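Local coordinates for lipoprotein (PDB 4OTE) that probably binds methionine as the extracytoplasmic, membrane-tethered substrate-binding lipoprotein of a methionine uptake system, at residues A[13-18]-A[81-86]; A[19-24]-A[34-39]; A[154-159]-A[173-178]; A[60-65]-A[76-81]. All coordinates share one frame; numbering follows the deposited sequence. Where two conformers were deposited one is given.

Contact 1: A[13-18]-A[81-86]. With ZN (zinc ion), chain G; MSE (selenomethionine), chain C.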
# COMPACT_ATOMS: atom_id res chain seq x y z
N LEU A 13 9.16 2.73 5.09
CA LEU A 13 9.46 4.15 5.24
C LEU A 13 8.28 5.03 4.82
O LEU A 13 7.87 5.92 5.57
CB LEU A 13 10.70 4.54 4.44
CG LEU A 13 11.18 5.99 4.62
CD1 LEU A 13 11.43 6.33 6.09
CD2 LEU A 13 12.43 6.24 3.79
N VAL A 14 7.74 4.77 3.64
CA VAL A 14 6.68 5.60 3.08
C VAL A 14 5.36 4.84 3.03
O VAL A 14 5.30 3.75 2.45
CB VAL A 14 7.05 6.08 1.66
CG1 VAL A 14 5.89 6.85 1.03
CG2 VAL A 14 8.31 6.93 1.70
N PRO A 15 4.29 5.40 3.62
CA PRO A 15 4.22 6.64 4.41
C PRO A 15 4.33 6.44 5.92
O PRO A 15 4.53 7.41 6.65
CB PRO A 15 2.83 7.18 4.06
CG PRO A 15 2.02 5.99 3.68
CD PRO A 15 2.95 4.84 3.39
N GLY A 16 4.20 5.20 6.39
CA GLY A 16 4.07 4.93 7.82
C GLY A 16 5.29 5.23 8.66
O GLY A 16 5.16 5.75 9.78
N GLY A 17 6.47 4.90 8.14
CA GLY A 17 7.72 5.12 8.87
C GLY A 17 7.96 6.58 9.19
O GLY A 17 8.19 6.95 10.34
N GLU A 18 7.87 7.42 8.16
CA GLU A 18 8.12 8.85 8.29
C GLU A 18 7.01 9.54 9.09
O GLU A 18 7.28 10.50 9.82
CB GLU A 18 8.32 9.49 6.91
CG GLU A 18 8.36 11.02 6.84
CD GLU A 18 9.40 11.67 7.74
OE1 GLU A 18 10.33 10.99 8.22
OE2 GLU A 18 9.30 12.90 7.96
N LYS A 81 -8.83 2.22 10.60
CA LYS A 81 -8.41 2.71 9.28
C LYS A 81 -7.72 4.08 9.42
O LYS A 81 -8.23 4.96 10.11
CB LYS A 81 -9.61 2.87 8.36
CG LYS A 81 -10.38 1.60 8.04
CD LYS A 81 -11.51 1.92 7.07
CE LYS A 81 -12.55 0.82 6.95
NZ LYS A 81 -11.98 -0.54 6.76
N LEU A 82 -6.57 4.25 8.76
CA LEU A 82 -5.80 5.50 8.90
C LEU A 82 -5.76 6.31 7.62
O LEU A 82 -6.10 7.49 7.62
CB LEU A 82 -4.37 5.19 9.36
CG LEU A 82 -4.28 4.38 10.66
CD1 LEU A 82 -2.83 4.09 11.00
CD2 LEU A 82 -4.97 5.11 11.81
N TYR A 83 -5.33 5.68 6.53
CA TYR A 83 -5.20 6.37 5.26
C TYR A 83 -5.16 5.38 4.10
O TYR A 83 -4.73 4.24 4.26
CB TYR A 83 -3.92 7.22 5.24
CG TYR A 83 -2.69 6.48 5.72
CD1 TYR A 83 -2.01 5.60 4.87
CD2 TYR A 83 -2.21 6.65 7.01
CE1 TYR A 83 -0.89 4.91 5.31
CE2 TYR A 83 -1.08 5.97 7.45
CZ TYR A 83 -0.43 5.10 6.60
OH TYR A 83 0.69 4.43 7.05
N VAL A 84 -5.62 5.85 2.94
CA VAL A 84 -5.61 5.06 1.72
C VAL A 84 -4.44 5.51 0.85
O VAL A 84 -4.08 6.68 0.86
CB VAL A 84 -6.91 5.23 0.92
CG1 VAL A 84 -7.01 4.16 -0.15
CG2 VAL A 84 -8.12 5.16 1.84
N CYS A 85 -3.86 4.56 0.12
CA CYS A 85 -2.76 4.82 -0.80
C CYS A 85 -3.17 4.26 -2.15
O CYS A 85 -2.74 3.17 -2.53
CB CYS A 85 -1.48 4.14 -0.30
SG CYS A 85 -0.91 4.66 1.34
N PRO A 86 -4.03 5.00 -2.89
CA PRO A 86 -4.53 4.48 -4.16
C PRO A 86 -3.39 4.08 -5.09
O PRO A 86 -2.39 4.80 -5.18
CB PRO A 86 -5.30 5.67 -4.75
CG PRO A 86 -5.63 6.54 -3.60
CD PRO A 86 -4.52 6.35 -2.61
ZN ZN G . 10.78 13.55 9.25
N MSE C . 0.66 1.00 0.79
CA MSE C . 0.18 -0.25 0.10
C MSE C . -1.12 0.05 -0.57
O MSE C . -2.07 0.49 0.08
OXT MSE C . -1.24 -0.16 -1.78
CB MSE C . -0.01 -1.43 1.05
CG MSE C . -0.34 -2.72 0.30
SE MSE C . -0.77 -4.17 1.56
CE MSE C . 1.05 -4.47 2.22
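Where the ligand pocket of a periplasmic-type binding protein meets the start of its first helix, the ring of Pro15 rests against Tyr83, near the end of strand 76-84, and Cys85, in the loop just after it. The pocket holds a selenomethionine, and Cys85 belongs to its wall. One proline atom carries the packing: CG comes to 3.5 Å from Tyr83 CE1, the two side chains crossing obliquely, and to 4.0 Å from Cys85 SG. Tyr83 reaches across because its ring leaves the backbone with CG set between the backbone N and the carbonyl carbon (chi1 48°). Its hydroxyl then ends over the helix backbone, with OH 3.5 Å from Gly16 CA. This is van der Waals packing of buried groups, and no polar bond joins the two segments. Cys85 touches two partners at once, since its CB lies 3.7 Å from O of the selenomethionine while its sulfur meets the proline. The helix begins with a cis peptide before Pro15 and a wide pi-type turn, in which Glu18 N bonds to Leu13 O at 3.0 Å. At the end of that turn Glu18 OE2 binds a zinc ion at 2.1 Å, together with Glu22 of the next turn. Helix 13-22 is thereby set against the end of strand 76-84, which carries a classic beta bulge at Leu82 and Tyr83 facing Asn199 of strand 199-204. Helix 223-233 closes the packing, with Tyr233 touching Pro15 and Ile229 touching Tyr83.

Contact 2: A[19-24]-A[34-39]. With ZN (zinc ion), chain H; ZN (zinc ion), chain G.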
# COMPACT_ATOMS: atom_id res chain seq x y z
N LEU A 19 5.77 9.05 8.97
CA LEU A 19 4.67 9.54 9.80
C LEU A 19 4.94 9.26 11.28
O LEU A 19 4.84 10.17 12.11
CB LEU A 19 3.34 8.91 9.37
CG LEU A 19 2.12 9.16 10.26
CD1 LEU A 19 1.85 10.65 10.45
CD2 LEU A 19 0.89 8.46 9.70
N LEU A 20 5.29 8.02 11.60
CA LEU A 20 5.63 7.65 12.97
C LEU A 20 6.79 8.50 13.52
O LEU A 20 6.73 8.94 14.67
CB LEU A 20 5.98 6.16 13.07
CG LEU A 20 4.81 5.18 12.97
CD1 LEU A 20 5.31 3.77 12.67
CD2 LEU A 20 3.96 5.20 14.23
N GLU A 21 7.82 8.72 12.70
CA GLU A 21 8.98 9.51 13.13
C GLU A 21 8.57 10.92 13.53
O GLU A 21 9.04 11.44 14.54
CB GLU A 21 10.04 9.59 12.01
CG GLU A 21 10.80 8.30 11.72
CD GLU A 21 11.80 7.90 12.79
OE1 GLU A 21 11.95 8.63 13.79
OE2 GLU A 21 12.46 6.85 12.62
N GLU A 22 7.70 11.53 12.73
CA GLU A 22 7.23 12.89 13.02
C GLU A 22 6.24 12.94 14.18
O GLU A 22 5.97 14.01 14.70
CB GLU A 22 6.63 13.52 11.77
CG GLU A 22 7.63 13.77 10.65
CD GLU A 22 8.65 14.85 10.98
OE1 GLU A 22 8.40 15.65 11.90
OE2 GLU A 22 9.70 14.91 10.32
N LEU A 23 5.71 11.79 14.58
CA LEU A 23 4.80 11.70 15.73
C LEU A 23 5.51 11.33 17.05
O LEU A 23 4.85 11.23 18.09
CB LEU A 23 3.69 10.68 15.45
CG LEU A 23 2.64 11.12 14.44
CD1 LEU A 23 1.79 9.94 14.00
CD2 LEU A 23 1.77 12.24 15.01
N LYS A 24 6.83 11.13 17.00
CA LYS A 24 7.62 10.81 18.20
C LYS A 24 7.38 11.75 19.38
O LYS A 24 7.12 11.30 20.48
CB LYS A 24 9.12 10.82 17.90
CG LYS A 24 9.75 9.48 17.63
CD LYS A 24 11.24 9.68 17.46
CE LYS A 24 11.93 8.41 17.02
NZ LYS A 24 13.35 8.70 16.69
N LEU A 34 9.23 6.00 21.39
CA LEU A 34 8.96 5.25 20.16
C LEU A 34 10.25 4.89 19.45
O LEU A 34 11.13 5.73 19.30
CB LEU A 34 8.11 6.08 19.20
CG LEU A 34 7.89 5.43 17.83
CD1 LEU A 34 6.87 4.31 17.93
CD2 LEU A 34 7.46 6.45 16.79
N GLU A 35 10.35 3.63 19.03
CA GLU A 35 11.40 3.20 18.11
C GLU A 35 10.75 2.63 16.86
O GLU A 35 9.90 1.75 16.94
CB GLU A 35 12.30 2.17 18.77
CG GLU A 35 13.11 2.73 19.93
CD GLU A 35 14.03 1.70 20.54
OE1 GLU A 35 14.85 1.12 19.80
OE2 GLU A 35 13.93 1.47 21.77
N VAL A 36 11.15 3.15 15.71
CA VAL A 36 10.66 2.67 14.43
C VAL A 36 11.68 1.71 13.83
O VAL A 36 12.85 2.08 13.64
CB VAL A 36 10.39 3.83 13.45
CG1 VAL A 36 9.83 3.31 12.13
CG2 VAL A 36 9.45 4.84 14.09
N LYS A 37 11.25 0.49 13.55
CA LYS A 37 12.08 -0.49 12.85
C LYS A 37 11.68 -0.49 11.37
O LYS A 37 10.52 -0.76 11.03
CB LYS A 37 11.89 -1.86 13.47
CG LYS A 37 12.79 -2.94 12.90
CD LYS A 37 12.49 -4.30 13.52
CE LYS A 37 13.02 -4.43 14.94
NZ LYS A 37 14.49 -4.23 15.01
N ASN A 38 12.64 -0.17 10.51
CA ASN A 38 12.39 -0.05 9.08
C ASN A 38 12.36 -1.42 8.39
O ASN A 38 13.24 -2.25 8.61
CB ASN A 38 13.47 0.83 8.44
CG ASN A 38 13.25 1.06 6.96
OD1 ASN A 38 12.16 1.45 6.53
ND2 ASN A 38 14.29 0.82 6.16
N PHE A 39 11.34 -1.65 7.57
CA PHE A 39 11.28 -2.83 6.71
C PHE A 39 11.13 -2.39 5.26
O PHE A 39 10.58 -1.33 4.98
CB PHE A 39 10.11 -3.72 7.11
CG PHE A 39 10.33 -4.44 8.41
CD1 PHE A 39 11.02 -5.64 8.45
CD2 PHE A 39 9.85 -3.91 9.60
CE1 PHE A 39 11.23 -6.29 9.65
CE2 PHE A 39 10.06 -4.56 10.80
CZ PHE A 39 10.75 -5.76 10.82
ZN ZN H . 13.98 6.60 13.94
ZN ZN G . 10.78 13.55 9.25
O HOH W 1 8.60 8.90 21.42
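Leu34, Val36 and Leu20 have the most surface buried in this helix-on-strand contact, with the aliphatic part of Lys24 laid over one end. Leu34 gives up the most surface. Its CG stands anti to the backbone N (chi1 174°), which carries CD2 up to the helix, 4.0 Å from Leu20 CB and 3.9 Å from Lys24 CG. The same methyl also lies close to the backbone oxygen of Leu20. Two residues along the strand, Val36 brings CG2 to the same methylene, 3.9 Å from Leu20 CB, so that this one group packs against both strand side chains. Lys24 crosses Leu34 at about a right angle, its chain extended beyond CG, and its CE passes the backbone O of Leu34. The extended chain carries NZ alongside Glu21, one turn earlier, where NZ forms a salt bridge of 3.2 Å with Glu21 OE1, weak as a hydrogen bond. The other carboxylate oxygen, Glu21 OE2, binds a zinc ion at 2.0 Å and sits 3.8 Å from Val36 CB, so the acid is shared between a metal and a lysine and its rotation is probably restrained. Beside Lys24 and Leu34 a water bridges the backbones, donating to Lys24 O and accepting from Leu34 N, each at 3.0 Å. Leu20 and Leu34 both touch Val9 of strand 6-12. This is a beta-alpha-beta crossover, with helices 13-22 and 24-29 between the parallel strands 6-12 and 33-39, as in the alpha/beta lobes of periplasmic binding proteins.

Contact 3: A[154-159]-A[173-178]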
# COMPACT_ATOMS: atom_id res chain seq x y z
N LEU A 154 5.71 -9.20 -12.45
CA LEU A 154 7.01 -9.07 -11.78
C LEU A 154 6.88 -9.07 -10.27
O LEU A 154 5.79 -8.85 -9.73
CB LEU A 154 7.69 -7.77 -12.21
CG LEU A 154 8.05 -7.62 -13.69
CD1 LEU A 154 8.41 -6.18 -14.02
CD2 LEU A 154 9.19 -8.56 -14.05
N ASP A 155 8.00 -9.31 -9.59
CA ASP A 155 8.11 -9.07 -8.15
C ASP A 155 7.95 -7.58 -7.94
O ASP A 155 8.53 -6.77 -8.68
CB ASP A 155 9.48 -9.54 -7.63
CG ASP A 155 9.56 -9.53 -6.10
OD1 ASP A 155 8.93 -8.68 -5.44
OD2 ASP A 155 10.29 -10.39 -5.56
N ILE A 156 7.16 -7.21 -6.93
CA ILE A 156 6.85 -5.81 -6.65
C ILE A 156 8.09 -4.92 -6.56
O ILE A 156 8.05 -3.76 -6.98
CB ILE A 156 6.00 -5.67 -5.36
CG1 ILE A 156 5.49 -4.24 -5.20
CG2 ILE A 156 6.78 -6.12 -4.13
CD1 ILE A 156 4.38 -4.12 -4.18
N ALA A 157 9.18 -5.45 -6.03
CA ALA A 157 10.43 -4.69 -5.87
C ALA A 157 11.09 -4.33 -7.21
O ALA A 157 11.87 -3.38 -7.27
CB ALA A 157 11.40 -5.45 -4.99
N GLN A 158 10.78 -5.08 -8.26
CA GLN A 158 11.38 -4.86 -9.57
C GLN A 158 10.65 -3.83 -10.43
O GLN A 158 11.21 -3.34 -11.42
CB GLN A 158 11.44 -6.19 -10.33
CG GLN A 158 12.29 -7.25 -9.66
CD GLN A 158 12.24 -8.59 -10.37
OE1 GLN A 158 11.35 -8.85 -11.19
NE2 GLN A 158 13.18 -9.47 -10.04
N ILE A 159 9.43 -3.47 -10.06
CA ILE A 159 8.55 -2.72 -10.97
C ILE A 159 9.02 -1.28 -11.24
O ILE A 159 8.94 -0.83 -12.38
CB ILE A 159 7.07 -2.74 -10.51
CG1 ILE A 159 6.58 -4.18 -10.35
CG2 ILE A 159 6.20 -2.03 -11.53
CD1 ILE A 159 5.18 -4.31 -9.79
N THR A 173 2.60 3.26 -3.64
CA THR A 173 3.24 4.49 -3.19
C THR A 173 4.43 4.18 -2.27
O THR A 173 5.45 4.87 -2.33
CB THR A 173 2.22 5.45 -2.56
OG1 THR A 173 1.45 6.05 -3.61
CG2 THR A 173 2.88 6.57 -1.74
N THR A 174 4.30 3.12 -1.46
CA THR A 174 5.41 2.64 -0.62
C THR A 174 6.70 2.37 -1.42
O THR A 174 7.80 2.59 -0.92
CB THR A 174 4.99 1.38 0.18
OG1 THR A 174 4.02 1.74 1.17
CG2 THR A 174 6.18 0.74 0.88
N TYR A 175 6.56 1.92 -2.66
CA TYR A 175 7.71 1.69 -3.54
C TYR A 175 8.02 2.88 -4.45
O TYR A 175 9.19 3.16 -4.73
CB TYR A 175 7.48 0.43 -4.39
CG TYR A 175 7.66 -0.83 -3.60
CD1 TYR A 175 8.86 -1.54 -3.66
CD2 TYR A 175 6.66 -1.30 -2.76
CE1 TYR A 175 9.04 -2.70 -2.92
CE2 TYR A 175 6.83 -2.46 -2.01
CZ TYR A 175 8.02 -3.15 -2.10
OH TYR A 175 8.20 -4.30 -1.37
N ALA A 176 6.99 3.59 -4.89
CA ALA A 176 7.15 4.69 -5.84
C ALA A 176 7.97 5.85 -5.28
O ALA A 176 8.90 6.34 -5.94
CB ALA A 176 5.79 5.19 -6.30
N VAL A 177 7.63 6.30 -4.07
CA VAL A 177 8.23 7.51 -3.51
C VAL A 177 9.73 7.36 -3.24
O VAL A 177 10.51 8.22 -3.64
CB VAL A 177 7.48 8.00 -2.25
CG1 VAL A 177 8.24 9.14 -1.58
CG2 VAL A 177 6.08 8.45 -2.61
N PRO A 178 10.16 6.26 -2.58
CA PRO A 178 11.60 6.08 -2.39
C PRO A 178 12.37 5.88 -3.69
O PRO A 178 13.56 6.17 -3.74
CB PRO A 178 11.68 4.82 -1.51
CG PRO A 178 10.35 4.72 -0.86
CD PRO A 178 9.38 5.23 -1.87
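The ring of Tyr175 is the flat group here, and Ile156 covers one of its faces. Ile156 CG1 stands 4.0 Å from the ring centroid and 16° off the ring normal, a CH-pi contact displaced somewhat toward the rim. The branches spread over the same ring: CD1 reaches Tyr175 CE2 at 3.7 Å, whereas CG2 goes to the phenol end, 3.6 Å from Tyr175 OH. Such a spread follows from the torsions of the isoleucine, whose CG1 is anti to the backbone N (chi1 -171°) and whose chain continues extended to CD1. Ala157 adds a looser touch at the CE1 side, its CA 3.8 Å from Tyr175 CE1. The loop that presents these two residues is shaped by an Asx turn, in which Asp155 OD1 accepts from Ala157 N at 3.3 Å, nearly straight but from above the carboxylate plane. A backbone bond from Gln158 N to Asp155 O, 2.8 Å, tightens the same bend. Tyr175 also meets Tyr42, a ligand-pocket residue, edge-to-face, and Ile156 touches that tyrosine as well, so the contact lies next to the selenomethionine site, with the Ile156 side chain about 7 Å from the ligand. It joins the loop after strand 150-154 to the short helix 173-176, which follows strand 168-171 and has Thr174 touching Pro15 of helix 13-22.

Contact 4: A[60-65]-A[76-81]. With MSE (selenomethionine), chain C; ACT (acetate ion), chain S.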
# COMPACT_ATOMS: atom_id res chain seq x y z
N GLN A 60 0.30 -2.18 5.99
CA GLN A 60 -0.69 -2.95 5.24
C GLN A 60 -2.13 -2.49 5.47
O GLN A 60 -2.41 -1.75 6.40
CB GLN A 60 -0.59 -4.43 5.62
CG GLN A 60 -1.20 -4.76 6.98
CD GLN A 60 -0.65 -6.04 7.56
OE1 GLN A 60 -0.76 -7.10 6.95
NE2 GLN A 60 -0.05 -5.95 8.75
N HIS A 61 -3.02 -2.97 4.60
CA HIS A 61 -4.46 -2.85 4.81
C HIS A 61 -5.03 -4.19 5.29
O HIS A 61 -4.34 -5.21 5.29
CB HIS A 61 -5.19 -2.32 3.55
CG HIS A 61 -4.78 -2.98 2.27
ND1 HIS A 61 -4.93 -4.33 2.04
CD2 HIS A 61 -4.26 -2.46 1.13
CE1 HIS A 61 -4.50 -4.62 0.82
NE2 HIS A 61 -4.09 -3.50 0.25
N GLU A 62 -6.29 -4.18 5.73
CA GLU A 62 -6.88 -5.35 6.37
C GLU A 62 -7.00 -6.56 5.45
O GLU A 62 -6.78 -7.69 5.91
CB GLU A 62 -8.24 -5.01 6.99
CG GLU A 62 -8.85 -6.17 7.78
CD GLU A 62 -10.09 -5.77 8.56
OE1 GLU A 62 -10.67 -4.70 8.28
OE2 GLU A 62 -10.48 -6.54 9.46
N PRO A 63 -7.35 -6.35 4.17
CA PRO A 63 -7.42 -7.49 3.24
C PRO A 63 -6.10 -8.24 3.10
O PRO A 63 -6.10 -9.47 3.06
CB PRO A 63 -7.82 -6.83 1.92
CG PRO A 63 -8.61 -5.64 2.33
CD PRO A 63 -7.95 -5.14 3.58
N TYR A 64 -4.99 -7.51 3.04
CA TYR A 64 -3.67 -8.13 2.97
C TYR A 64 -3.39 -8.91 4.24
O TYR A 64 -2.91 -10.04 4.18
CB TYR A 64 -2.58 -7.07 2.77
CG TYR A 64 -1.21 -7.67 2.57
CD1 TYR A 64 -0.77 -8.05 1.31
CD2 TYR A 64 -0.36 -7.87 3.66
CE1 TYR A 64 0.49 -8.61 1.13
CE2 TYR A 64 0.90 -8.43 3.49
CZ TYR A 64 1.32 -8.79 2.23
OH TYR A 64 2.57 -9.34 2.07
N LEU A 65 -3.69 -8.31 5.38
CA LEU A 65 -3.51 -8.96 6.68
C LEU A 65 -4.33 -10.25 6.76
O LEU A 65 -3.80 -11.29 7.16
CB LEU A 65 -3.88 -8.00 7.82
CG LEU A 65 -3.73 -8.53 9.25
CD1 LEU A 65 -3.36 -7.39 10.20
CD2 LEU A 65 -4.99 -9.24 9.73
N ILE A 76 -2.63 -12.10 14.51
CA ILE A 76 -2.57 -10.64 14.41
C ILE A 76 -3.89 -10.06 13.91
O ILE A 76 -4.75 -10.78 13.42
CB ILE A 76 -1.41 -10.17 13.50
CG1 ILE A 76 -1.60 -10.66 12.06
CG2 ILE A 76 -0.08 -10.66 14.07
CD1 ILE A 76 -0.48 -10.26 11.13
N MSE A 77 -4.01 -8.75 14.01
CA MSE A 77 -5.29 -8.07 13.90
C MSE A 77 -5.13 -6.68 13.33
O MSE A 77 -4.14 -6.02 13.59
CB MSE A 77 -5.71 -7.96 15.36
CG MSE A 77 -7.21 -7.94 15.55
SE MSE A 77 -7.45 -7.43 17.43
CE MSE A 77 -8.67 -5.94 17.02
N ALA A 78 -6.12 -6.23 12.57
CA ALA A 78 -6.13 -4.87 12.01
C ALA A 78 -6.77 -3.88 12.99
O ALA A 78 -7.80 -4.18 13.60
CB ALA A 78 -6.87 -4.85 10.69
N GLY A 79 -6.16 -2.70 13.13
CA GLY A 79 -6.71 -1.63 13.96
C GLY A 79 -7.63 -0.72 13.17
O GLY A 79 -8.22 -1.13 12.18
N LYS A 80 -7.74 0.53 13.61
CA LYS A 80 -8.55 1.54 12.93
C LYS A 80 -7.96 1.94 11.57
O LYS A 80 -6.73 1.99 11.41
CB LYS A 80 -8.67 2.80 13.79
CG LYS A 80 -9.37 2.57 15.12
CD LYS A 80 -9.36 3.82 15.99
CE LYS A 80 -10.13 3.61 17.28
NZ LYS A 80 -9.91 4.71 18.26
N LYS A 81 -8.83 2.22 10.60
CA LYS A 81 -8.41 2.71 9.28
C LYS A 81 -7.72 4.08 9.42
O LYS A 81 -8.23 4.96 10.11
CB LYS A 81 -9.61 2.87 8.36
CG LYS A 81 -10.38 1.60 8.04
CD LYS A 81 -11.51 1.92 7.07
CE LYS A 81 -12.55 0.82 6.95
NZ LYS A 81 -11.98 -0.54 6.76
N MSE C . 0.66 1.00 0.79
CA MSE C . 0.18 -0.25 0.10
C MSE C . -1.12 0.05 -0.57
O MSE C . -2.07 0.49 0.08
OXT MSE C . -1.24 -0.16 -1.78
CB MSE C . -0.01 -1.43 1.05
CG MSE C . -0.34 -2.72 0.30
SE MSE C . -0.77 -4.17 1.56
CE MSE C . 1.05 -4.47 2.22
C ACT S . -3.39 -1.42 -2.82
O ACT S . -2.63 -0.72 -3.53
OXT ACT S . -3.00 -2.44 -2.21
CH3 ACT S . -4.82 -1.01 -2.70
O HOH W 2 -9.97 -1.87 7.77
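The first turn of helix 62-72 lies against the first part of strand 76-84, with its nearest approach between Glu62 and Ala78, whose CA atoms are 5.7 Å apart. Leu65 has the largest share of the buried surface: its CG lies equally near CG1 and CD1 of Ile76, both at 4.1 Å, while CD1 presses on the strand backbone at Met77 C, 3.7 Å away. One turn back, Glu62 lays its CG 3.8 Å from Ala78 CB, and the extended chain carries its carboxylate on to a water, which donates to OE1 and accepts from Lys81 NZ at 2.6 Å. The opposite charges are thus bridged rather than in contact. His61, just before the helix, is its N-cap, and its ND1 accepts a weak bond from Tyr64 N. Selenium of the bound selenomethionine lies over one face of the imidazole, 3.6 Å from NE2, and its terminal methyl, CE, over the centre of the Tyr64 ring. At the imidazole edge NE2 donates to an acetate ion, probably from the crystallisation liquor. The capped start of helix 62-72 lines the selenium end of the ligand pocket, consistent with a methionine-binding protein of the NlpA family.

In the fold
From the N terminus, strand 6-12 leads into helix 13-22, which serves contacts 1 and 2. Contact 2 closes first, a short loop bringing strand 33-39 back beside the helix. Contact 4 closes next, returning strand 76-84 to the start of helix 62-72. Both loops fall within the longer one that contact 1 closes, and contacts 1 and 4 share Lys81 on the same strand. Contacts 1, 2 and 4 all reach the seven-stranded mixed sheet. Contact 3 comes later in series, beside the five-stranded sheet, and touches contact 1 through Val14 O and Thr174 OG1, a probable hydrogen bond joining the parts around the selenomethionine.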